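Long-range contacts in succinate dehydrogenase subunit A (Mycolicibacterium smegmatis, PDB 7D6V), which carries the covalently bound FAD of succinate dehydrogenase and probably oxidises succinate to fumarate, feeding electrons to the iron-sulfur subunit: residues Lys39-Lys44 with Phe169-Ile174; Lys44-Met49 with Trp223-Asp228. All blocks are in the same frame, centred on the assembly; numbering follows the deposited sequence.

Contact 1. Residues Lys39-Lys44 with Phe169-Ile174. With FAD (flavin-adenine dinucleotide), chain D.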
loop_
_atom_site.group_PDB
_atom_site.type_symbol
_atom_site.label_atom_id
_atom_site.label_comp_id
_atom_site.label_asym_id
_atom_site.label_seq_id
_atom_site.Cartn_x
_atom_site.Cartn_y
_atom_site.Cartn_z
ATOM N N LYS A 39 -15.476 -6.412 -5.771
ATOM C CA LYS A 39 -14.998 -7.756 -6.061
ATOM C C LYS A 39 -13.830 -8.146 -5.164
ATOM O O LYS A 39 -13.625 -9.335 -4.900
ATOM C CB LYS A 39 -14.598 -7.855 -7.531
ATOM C CG LYS A 39 -14.971 -9.155 -8.192
ATOM C CD LYS A 39 -14.135 -9.382 -9.430
ATOM C CE LYS A 39 -14.755 -8.734 -10.640
ATOM N NZ LYS A 39 -13.925 -8.934 -11.854
ATOM N N SER A 40 -13.071 -7.169 -4.682
ATOM C CA SER A 40 -11.938 -7.367 -3.794
ATOM C C SER A 40 -12.306 -6.910 -2.384
ATOM O O SER A 40 -13.465 -6.607 -2.088
ATOM C CB SER A 40 -10.712 -6.630 -4.338
ATOM O OG SER A 40 -10.993 -5.261 -4.560
ATOM N N LEU A 41 -11.315 -6.888 -1.498
ATOM C CA LEU A 41 -11.532 -6.360 -0.162
ATOM C C LEU A 41 -11.700 -4.842 -0.212
ATOM O O LEU A 41 -11.314 -4.176 -1.175
ATOM C CB LEU A 41 -10.369 -6.729 0.761
ATOM C CG LEU A 41 -10.259 -8.185 1.220
ATOM C CD1 LEU A 41 -8.997 -8.399 2.037
ATOM C CD2 LEU A 41 -11.472 -8.597 2.015
ATOM N N PHE A 42 -12.296 -4.299 0.845
ATOM C CA PHE A 42 -12.564 -2.869 0.913
ATOM C C PHE A 42 -11.260 -2.080 0.952
ATOM O O PHE A 42 -10.410 -2.305 1.819
ATOM C CB PHE A 42 -13.413 -2.560 2.146
ATOM C CG PHE A 42 -14.011 -1.185 2.150
ATOM C CD1 PHE A 42 -14.311 -0.539 0.966
ATOM C CD2 PHE A 42 -14.281 -0.540 3.343
ATOM C CE1 PHE A 42 -14.863 0.724 0.974
ATOM C CE2 PHE A 42 -14.835 0.720 3.356
ATOM C CZ PHE A 42 -15.124 1.353 2.170
ATOM N N GLY A 43 -11.108 -1.148 0.013
ATOM C CA GLY A 43 -9.915 -0.329 -0.044
ATOM C C GLY A 43 -8.749 -0.929 -0.792
ATOM O O GLY A 43 -7.624 -0.448 -0.644
ATOM N N LYS A 44 -8.976 -1.967 -1.596
ATOM C CA LYS A 44 -7.906 -2.660 -2.304
ATOM C C LYS A 44 -8.128 -2.663 -3.813
ATOM O O LYS A 44 -7.691 -3.580 -4.507
ATOM C CB LYS A 44 -7.757 -4.089 -1.785
ATOM C CG LYS A 44 -7.533 -4.179 -0.292
ATOM C CD LYS A 44 -6.830 -5.467 0.080
ATOM C CE LYS A 44 -6.535 -5.520 1.562
ATOM N NZ LYS A 44 -5.900 -4.270 2.040
ATOM N N PHE A 169 -20.403 -4.255 0.562
ATOM C CA PHE A 169 -20.380 -5.688 0.280
ATOM C C PHE A 169 -19.079 -5.981 -0.460
ATOM O O PHE A 169 -19.046 -5.988 -1.691
ATOM C CB PHE A 169 -21.590 -6.132 -0.553
ATOM C CG PHE A 169 -22.923 -5.813 0.065
ATOM C CD1 PHE A 169 -23.694 -6.816 0.624
ATOM C CD2 PHE A 169 -23.424 -4.523 0.050
ATOM C CE1 PHE A 169 -24.924 -6.536 1.176
ATOM C CE2 PHE A 169 -24.653 -4.238 0.605
ATOM C CZ PHE A 169 -25.404 -5.247 1.165
ATOM N N HIS A 170 -18.009 -6.229 0.286
ATOM C CA HIS A 170 -16.739 -6.576 -0.327
ATOM C C HIS A 170 -16.679 -8.077 -0.596
ATOM O O HIS A 170 -17.437 -8.863 -0.024
ATOM C CB HIS A 170 -15.564 -6.151 0.554
ATOM C CG HIS A 170 -15.496 -6.873 1.861
ATOM N ND1 HIS A 170 -14.660 -7.945 2.080
ATOM C CD2 HIS A 170 -16.157 -6.669 3.023
ATOM C CE1 HIS A 170 -14.812 -8.373 3.321
ATOM N NE2 HIS A 170 -15.716 -7.615 3.914
ATOM N N GLU A 171 -15.760 -8.462 -1.485
ATOM C CA GLU A 171 -15.625 -9.848 -1.936
ATOM C C GLU A 171 -16.922 -10.349 -2.567
ATOM O O GLU A 171 -17.317 -11.500 -2.390
ATOM C CB GLU A 171 -15.192 -10.767 -0.791
ATOM C CG GLU A 171 -13.797 -10.519 -0.231
ATOM C CD GLU A 171 -12.695 -10.838 -1.215
ATOM O OE1 GLU A 171 -12.883 -11.754 -2.040
ATOM O OE2 GLU A 171 -11.633 -10.190 -1.157
ATOM N N THR A 172 -17.595 -9.471 -3.307
ATOM C CA THR A 172 -18.846 -9.792 -3.979
ATOM C C THR A 172 -18.720 -9.425 -5.448
ATOM O O THR A 172 -18.244 -8.336 -5.779
ATOM C CB THR A 172 -20.026 -9.052 -3.344
ATOM O OG1 THR A 172 -20.030 -9.283 -1.932
ATOM C CG2 THR A 172 -21.338 -9.538 -3.926
ATOM N N SER A 173 -19.147 -10.327 -6.325
ATOM C CA SER A 173 -19.002 -10.161 -7.763
ATOM C C SER A 173 -20.376 -10.146 -8.413
ATOM O O SER A 173 -21.182 -11.052 -8.184
ATOM C CB SER A 173 -18.143 -11.280 -8.353
ATOM O OG SER A 173 -18.026 -11.151 -9.757
ATOM N N ILE A 174 -20.638 -9.122 -9.218
ATOM C CA ILE A 174 -21.913 -8.962 -9.910
ATOM C C ILE A 174 -21.782 -9.556 -11.303
ATOM O O ILE A 174 -20.844 -9.232 -12.040
ATOM C CB ILE A 174 -22.330 -7.483 -9.977
ATOM C CG1 ILE A 174 -22.584 -6.934 -8.574
ATOM C CG2 ILE A 174 -23.562 -7.318 -10.843
ATOM C CD1 ILE A 174 -23.719 -7.610 -7.844
HETATM P PA FAD D . -10.774 0.884 -9.775
HETATM O O1A FAD D . -10.691 1.586 -8.470
HETATM O O2A FAD D . -9.529 0.461 -10.453
HETATM O O5B FAD D . -11.628 -0.443 -9.535
HETATM C C5B FAD D . -12.999 -0.568 -9.863
HETATM C C4B FAD D . -13.727 -1.317 -8.760
HETATM O O4B FAD D . -14.809 -2.068 -9.301
HETATM C C3B FAD D . -12.874 -2.319 -8.020
HETATM O O3B FAD D . -13.165 -2.178 -6.638
HETATM C C2B FAD D . -13.382 -3.661 -8.475
HETATM O O2B FAD D . -13.234 -4.671 -7.485
HETATM C C1B FAD D . -14.830 -3.366 -8.729
HETATM N N9A FAD D . -15.418 -4.339 -9.663
HETATM C C8A FAD D . -15.001 -4.606 -10.900
HETATM N N7A FAD D . -15.774 -5.547 -11.471
HETATM C C5A FAD D . -16.707 -5.898 -10.581
HETATM C C6A FAD D . -17.838 -6.835 -10.530
HETATM N N6A FAD D . -18.145 -7.618 -11.576
HETATM N N1A FAD D . -18.558 -6.886 -9.403
HETATM C C2A FAD D . -18.283 -6.116 -8.347
HETATM N N3A FAD D . -17.275 -5.248 -8.324
HETATM C C4A FAD D . -16.468 -5.096 -9.391
HETATM N N1 FAD D . -3.729 7.293 -13.452
HETATM C C2 FAD D . -3.190 8.493 -13.163
HETATM O O2 FAD D . -3.859 9.508 -13.381
HETATM N N3 FAD D . -1.967 8.644 -12.653
HETATM C C4 FAD D . -1.184 7.605 -12.395
HETATM O O4 FAD D . -0.053 7.770 -11.920
HETATM C C4X FAD D . -1.686 6.252 -12.681
HETATM N N5 FAD D . -0.946 5.159 -12.442
HETATM C C5X FAD D . -1.437 3.939 -12.710
HETATM C C6 FAD D . -0.660 2.821 -12.454
HETATM C C7 FAD D . -1.154 1.561 -12.731
HETATM C C7M FAD D . -0.323 0.343 -12.461
HETATM C C8 FAD D . -2.510 1.409 -13.297
HETATM C C8M FAD D . -3.048 0.041 -13.596
HETATM C C9 FAD D . -3.292 2.520 -13.551
HETATM C C9A FAD D . -2.797 3.778 -13.277
HETATM N N10 FAD D . -3.584 4.904 -13.536
HETATM C C10 FAD D . -3.045 6.158 -13.240
HETATM C "C1'" FAD D . -4.931 4.775 -14.079
HETATM C "C2'" FAD D . -5.949 4.994 -12.966
HETATM O "O2'" FAD D . -5.464 4.447 -11.742
HETATM C "C3'" FAD D . -7.277 4.317 -13.253
HETATM O "O3'" FAD D . -7.864 4.936 -14.390
HETATM C "C4'" FAD D . -8.223 4.471 -12.073
HETATM O "O4'" FAD D . -7.661 3.851 -10.925
HETATM C "C5'" FAD D . -9.578 3.842 -12.330
HETATM O "O5'" FAD D . -10.293 3.860 -11.104
HETATM P P FAD D . -11.784 3.314 -10.964
HETATM O O1P FAD D . -12.324 3.846 -9.684
HETATM O O2P FAD D . -12.534 3.582 -12.219
HETATM O O3P FAD D . -11.626 1.717 -10.848
#
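At the adenosine end of the FAD site, Lys39-Lys44 lies against Phe169-Ile174, with Ser40, Leu41, His170 and Glu171 meeting at its middle. The touching parts run nearly opposite ways, 171° between their end-to-end directions, and one backbone hydrogen bond joins them, from Glu171 N to Ser40 O at 3.0 Å. The donor sits well above the carbonyl plane of Ser40. Next to it, Lys39 CA makes a CA-H...O contact of 3.3 Å with Thr172 O.

Leu41 and His170 lie side by side and point the same way, bringing Leu41 CD2 within 3.3 Å of His170 ND1. A bend at chi2 (-67°) turns the carboxylate of Glu171 back toward Lys39-Lys44, where OE2 comes 3.4 Å from Leu41 CG; the nearby Leu41 N is too poorly angled to count as a bond.

In the fold, Lys39-Lys44 follows strand 34-37 of the parallel sheet in the Rossmann-type FAD domain, while Phe169-Ile174 passes from its neighbour strand 166-169 into strand 172-179 of a second sheet. The start of strand 172-179 reads the adenine through the backbone of Ile174: Ile174 N donates to FAD N1A at 3.1 Å, and FAD N6A donates to Ile174 O at 3.2 Å. Lys39 covers one adenine face, its CE 3.4 Å from FAD C5A, and its NZ goes on to a salt bridge with Asp228. Lower down the same side chain, Lys39 CG packs on Ser173 CB at 3.8 Å, and Lys39 N makes a weak hydrogen bond to the ribose oxygen O2B.

From Leu41 to Lys44 the chain makes a type II turn, with Gly43 at positive phi (85°), and Phe42 O in this turn is hydrogen-bonded to Tyr109 of the iron-sulfur subunit.

Contact 2. Residues Lys44-Met49 with Trp223-Asp228; sequences KAHTVM and WEYTGD. With FAD (flavin-adenine dinucleotide), chain D.
The imidazole of His46 has Tyr225 CE2 over one face, 4.0 Å above its plane and displaced toward the rim, while FAD C9 lies in plane at its edge. Tyr225 in turn presents a face to His46 ND1, and FAD O2A sits in plane at its edge. With centroids 4.5 Å apart and planes inclined by 33°, the rings meet at an oblique tilt. Tyr225 OH donates to the phosphate oxygen O2A at 2.5 Å, and Ser222 OG is hydrogen-bonded to His46 ND1.

Glu224 bridges protein and cofactor. Its chain, extended beyond CG, puts OE1 3.0 Å from His46 N, a weak bond bent to 127°, and OE2 2.8 Å from the ribose hydroxyl O2B, which donates to it; OE2 is also hydrogen-bonded to Ser40 OG. Within Lys44-Met49, Thr47 OG1 donates to FAD O1A at 2.7 Å.

Chi1 of His46 (-174°) sets CG anti to the backbone N. At the far side of the ring, NE2 is covalently bonded to C8M, the carbon of the former 8-methyl group of the isoalloxazine, modelled at 1.7 Å: the histidyl-flavin linkage characteristic of succinate dehydrogenase and fumarate reductase flavoproteins.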
loop_
_atom_site.group_PDB
_atom_site.type_symbol
_atom_site.label_atom_id
_atom_site.label_comp_id
_atom_site.label_asym_id
_atom_site.label_seq_id
_atom_site.Cartn_x
_atom_site.Cartn_y
_atom_site.Cartn_z
ATOM N N LYS A 44 -8.976 -1.967 -1.596
ATOM C CA LYS A 44 -7.906 -2.660 -2.304
ATOM C C LYS A 44 -8.128 -2.663 -3.813
ATOM O O LYS A 44 -7.691 -3.580 -4.507
ATOM C CB LYS A 44 -7.757 -4.089 -1.785
ATOM C CG LYS A 44 -7.533 -4.179 -0.292
ATOM C CD LYS A 44 -6.830 -5.467 0.080
ATOM C CE LYS A 44 -6.535 -5.520 1.562
ATOM N NZ LYS A 44 -5.900 -4.270 2.040
ATOM N N ALA A 45 -8.800 -1.643 -4.334
ATOM C CA ALA A 45 -9.036 -1.541 -5.763
ATOM C C ALA A 45 -7.765 -1.103 -6.487
ATOM O O ALA A 45 -6.764 -0.733 -5.874
ATOM C CB ALA A 45 -10.177 -0.570 -6.049
ATOM N N HIS A 46 -7.822 -1.136 -7.820
ATOM C CA HIS A 46 -6.655 -0.830 -8.640
ATOM C C HIS A 46 -6.173 0.604 -8.460
ATOM O O HIS A 46 -5.043 0.919 -8.843
ATOM C CB HIS A 46 -6.980 -1.098 -10.111
ATOM C CG HIS A 46 -5.810 -0.956 -11.033
ATOM N ND1 HIS A 46 -4.948 -1.994 -11.309
ATOM C CD2 HIS A 46 -5.370 0.100 -11.757
ATOM C CE1 HIS A 46 -4.022 -1.583 -12.156
ATOM N NE2 HIS A 46 -4.255 -0.316 -12.443
ATOM N N THR A 47 -7.001 1.476 -7.879
ATOM C CA THR A 47 -6.595 2.857 -7.643
ATOM C C THR A 47 -5.360 2.944 -6.750
ATOM O O THR A 47 -4.582 3.897 -6.866
ATOM C CB THR A 47 -7.765 3.636 -7.036
ATOM O OG1 THR A 47 -8.893 3.553 -7.912
ATOM C CG2 THR A 47 -7.412 5.099 -6.833
ATOM N N VAL A 48 -5.147 1.956 -5.877
ATOM C CA VAL A 48 -4.007 1.984 -4.964
ATOM C C VAL A 48 -2.680 1.979 -5.707
ATOM O O VAL A 48 -1.661 2.401 -5.153
ATOM C CB VAL A 48 -4.054 0.794 -3.979
ATOM C CG1 VAL A 48 -5.328 0.810 -3.173
ATOM C CG2 VAL A 48 -3.878 -0.529 -4.704
ATOM N N MET A 49 -2.661 1.500 -6.953
ATOM C CA MET A 49 -1.411 1.325 -7.678
ATOM C C MET A 49 -0.901 2.607 -8.321
ATOM O O MET A 49 0.266 2.655 -8.719
ATOM C CB MET A 49 -1.577 0.245 -8.748
ATOM C CG MET A 49 -2.014 -1.099 -8.199
ATOM S SD MET A 49 -2.112 -2.378 -9.461
ATOM C CE MET A 49 -0.376 -2.712 -9.724
ATOM N N TRP A 223 -5.925 -8.133 -10.930
ATOM C CA TRP A 223 -6.705 -9.347 -11.142
ATOM C C TRP A 223 -8.149 -9.039 -11.517
ATOM O O TRP A 223 -8.785 -9.821 -12.230
ATOM C CB TRP A 223 -6.655 -10.212 -9.880
ATOM C CG TRP A 223 -7.789 -11.180 -9.751
ATOM C CD1 TRP A 223 -7.888 -12.410 -10.325
ATOM C CD2 TRP A 223 -8.994 -10.992 -8.998
ATOM N NE1 TRP A 223 -9.076 -13.000 -9.979
ATOM C CE2 TRP A 223 -9.774 -12.148 -9.165
ATOM C CE3 TRP A 223 -9.488 -9.955 -8.201
ATOM C CZ2 TRP A 223 -11.020 -12.300 -8.565
ATOM C CZ3 TRP A 223 -10.723 -10.108 -7.608
ATOM C CH2 TRP A 223 -11.476 -11.270 -7.794
ATOM N N GLU A 224 -8.675 -7.906 -11.065
ATOM C CA GLU A 224 -10.087 -7.586 -11.205
ATOM C C GLU A 224 -10.430 -6.891 -12.517
ATOM O O GLU A 224 -11.611 -6.644 -12.776
ATOM C CB GLU A 224 -10.534 -6.712 -10.030
ATOM C CG GLU A 224 -9.912 -5.327 -10.022
ATOM C CD GLU A 224 -9.987 -4.663 -8.663
ATOM O OE1 GLU A 224 -9.555 -3.499 -8.544
ATOM O OE2 GLU A 224 -10.476 -5.306 -7.712
ATOM N N TYR A 225 -9.443 -6.580 -13.356
ATOM C CA TYR A 225 -9.689 -5.847 -14.599
ATOM C C TYR A 225 -10.027 -6.825 -15.724
ATOM O O TYR A 225 -9.300 -6.981 -16.704
ATOM C CB TYR A 225 -8.486 -4.984 -14.954
ATOM C CG TYR A 225 -8.547 -3.591 -14.381
ATOM C CD1 TYR A 225 -9.266 -3.327 -13.226
ATOM C CD2 TYR A 225 -7.886 -2.540 -14.994
ATOM C CE1 TYR A 225 -9.323 -2.059 -12.699
ATOM C CE2 TYR A 225 -7.938 -1.268 -14.474
ATOM C CZ TYR A 225 -8.658 -1.031 -13.327
ATOM O OH TYR A 225 -8.713 0.240 -12.806
ATOM N N THR A 226 -11.175 -7.479 -15.573
ATOM C CA THR A 226 -11.632 -8.478 -16.529
ATOM C C THR A 226 -12.676 -7.940 -17.495
ATOM O O THR A 226 -13.365 -8.728 -18.148
ATOM C CB THR A 226 -12.187 -9.702 -15.798
ATOM O OG1 THR A 226 -13.339 -9.324 -15.036
ATOM C CG2 THR A 226 -11.141 -10.293 -14.873
ATOM N N GLY A 227 -12.810 -6.624 -17.604
ATOM C CA GLY A 227 -13.787 -6.051 -18.501
ATOM C C GLY A 227 -15.208 -6.069 -17.995
ATOM O O GLY A 227 -16.128 -5.804 -18.775
ATOM N N ASP A 228 -15.418 -6.389 -16.723
ATOM C CA ASP A 228 -16.747 -6.290 -16.142
ATOM C C ASP A 228 -17.192 -4.835 -16.135
ATOM O O ASP A 228 -16.375 -3.911 -16.097
ATOM C CB ASP A 228 -16.750 -6.847 -14.721
ATOM C CG ASP A 228 -16.429 -8.322 -14.674
ATOM O OD1 ASP A 228 -16.723 -9.029 -15.657
ATOM O OD2 ASP A 228 -15.878 -8.777 -13.652
HETATM P PA FAD D . -10.774 0.884 -9.775
HETATM O O1A FAD D . -10.691 1.586 -8.470
HETATM O O2A FAD D . -9.529 0.461 -10.453
HETATM O O5B FAD D . -11.628 -0.443 -9.535
HETATM C C5B FAD D . -12.999 -0.568 -9.863
HETATM C C4B FAD D . -13.727 -1.317 -8.760
HETATM O O4B FAD D . -14.809 -2.068 -9.301
HETATM C C3B FAD D . -12.874 -2.319 -8.020
HETATM O O3B FAD D . -13.165 -2.178 -6.638
HETATM C C2B FAD D . -13.382 -3.661 -8.475
HETATM O O2B FAD D . -13.234 -4.671 -7.485
HETATM C C1B FAD D . -14.830 -3.366 -8.729
HETATM N N9A FAD D . -15.418 -4.339 -9.663
HETATM C C8A FAD D . -15.001 -4.606 -10.900
HETATM N N7A FAD D . -15.774 -5.547 -11.471
HETATM C C5A FAD D . -16.707 -5.898 -10.581
HETATM C C6A FAD D . -17.838 -6.835 -10.530
HETATM N N6A FAD D . -18.145 -7.618 -11.576
HETATM N N1A FAD D . -18.558 -6.886 -9.403
HETATM C C2A FAD D . -18.283 -6.116 -8.347
HETATM N N3A FAD D . -17.275 -5.248 -8.324
HETATM C C4A FAD D . -16.468 -5.096 -9.391
HETATM N N1 FAD D . -3.729 7.293 -13.452
HETATM C C2 FAD D . -3.190 8.493 -13.163
HETATM O O2 FAD D . -3.859 9.508 -13.381
HETATM N N3 FAD D . -1.967 8.644 -12.653
HETATM C C4 FAD D . -1.184 7.605 -12.395
HETATM O O4 FAD D . -0.053 7.770 -11.920
HETATM C C4X FAD D . -1.686 6.252 -12.681
HETATM N N5 FAD D . -0.946 5.159 -12.442
HETATM C C5X FAD D . -1.437 3.939 -12.710
HETATM C C6 FAD D . -0.660 2.821 -12.454
HETATM C C7 FAD D . -1.154 1.561 -12.731
HETATM C C7M FAD D . -0.323 0.343 -12.461
HETATM C C8 FAD D . -2.510 1.409 -13.297
HETATM C C8M FAD D . -3.048 0.041 -13.596
HETATM C C9 FAD D . -3.292 2.520 -13.551
HETATM C C9A FAD D . -2.797 3.778 -13.277
HETATM N N10 FAD D . -3.584 4.904 -13.536
HETATM C C10 FAD D . -3.045 6.158 -13.240
HETATM C "C1'" FAD D . -4.931 4.775 -14.079
HETATM C "C2'" FAD D . -5.949 4.994 -12.966
HETATM O "O2'" FAD D . -5.464 4.447 -11.742
HETATM C "C3'" FAD D . -7.277 4.317 -13.253
HETATM O "O3'" FAD D . -7.864 4.936 -14.390
HETATM C "C4'" FAD D . -8.223 4.471 -12.073
HETATM O "O4'" FAD D . -7.661 3.851 -10.925
HETATM C "C5'" FAD D . -9.578 3.842 -12.330
HETATM O "O5'" FAD D . -10.293 3.860 -11.104
HETATM P P FAD D . -11.784 3.314 -10.964
HETATM O O1P FAD D . -12.324 3.846 -9.684
HETATM O O2P FAD D . -12.534 3.582 -12.219
HETATM O O3P FAD D . -11.626 1.717 -10.848
#

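How the contacts relate
Leaving strand 34-37, the chain supplies the first halves of both contacts in one run, Lys39-Lys44 and then Lys44-Met49, with Lys44 shared. Contact 1 closes a loop of 124 residues that includes helix 136-159; contact 2 closes one of 173 that also takes in strands 172-179 to 204-206. Because Phe169-Ile174 falls between Met49 and Trp223, the two closures cross instead of nesting. Their centres are 10 Å apart, and Ser40 OG lies 3.2 Å from Glu224 OE2, a probable hydrogen bond directly joining them. Contact 1 ties the post-strand loop to the junction of two sheets; contact 2 ties it to the loop before helix 230-236, along the same FAD.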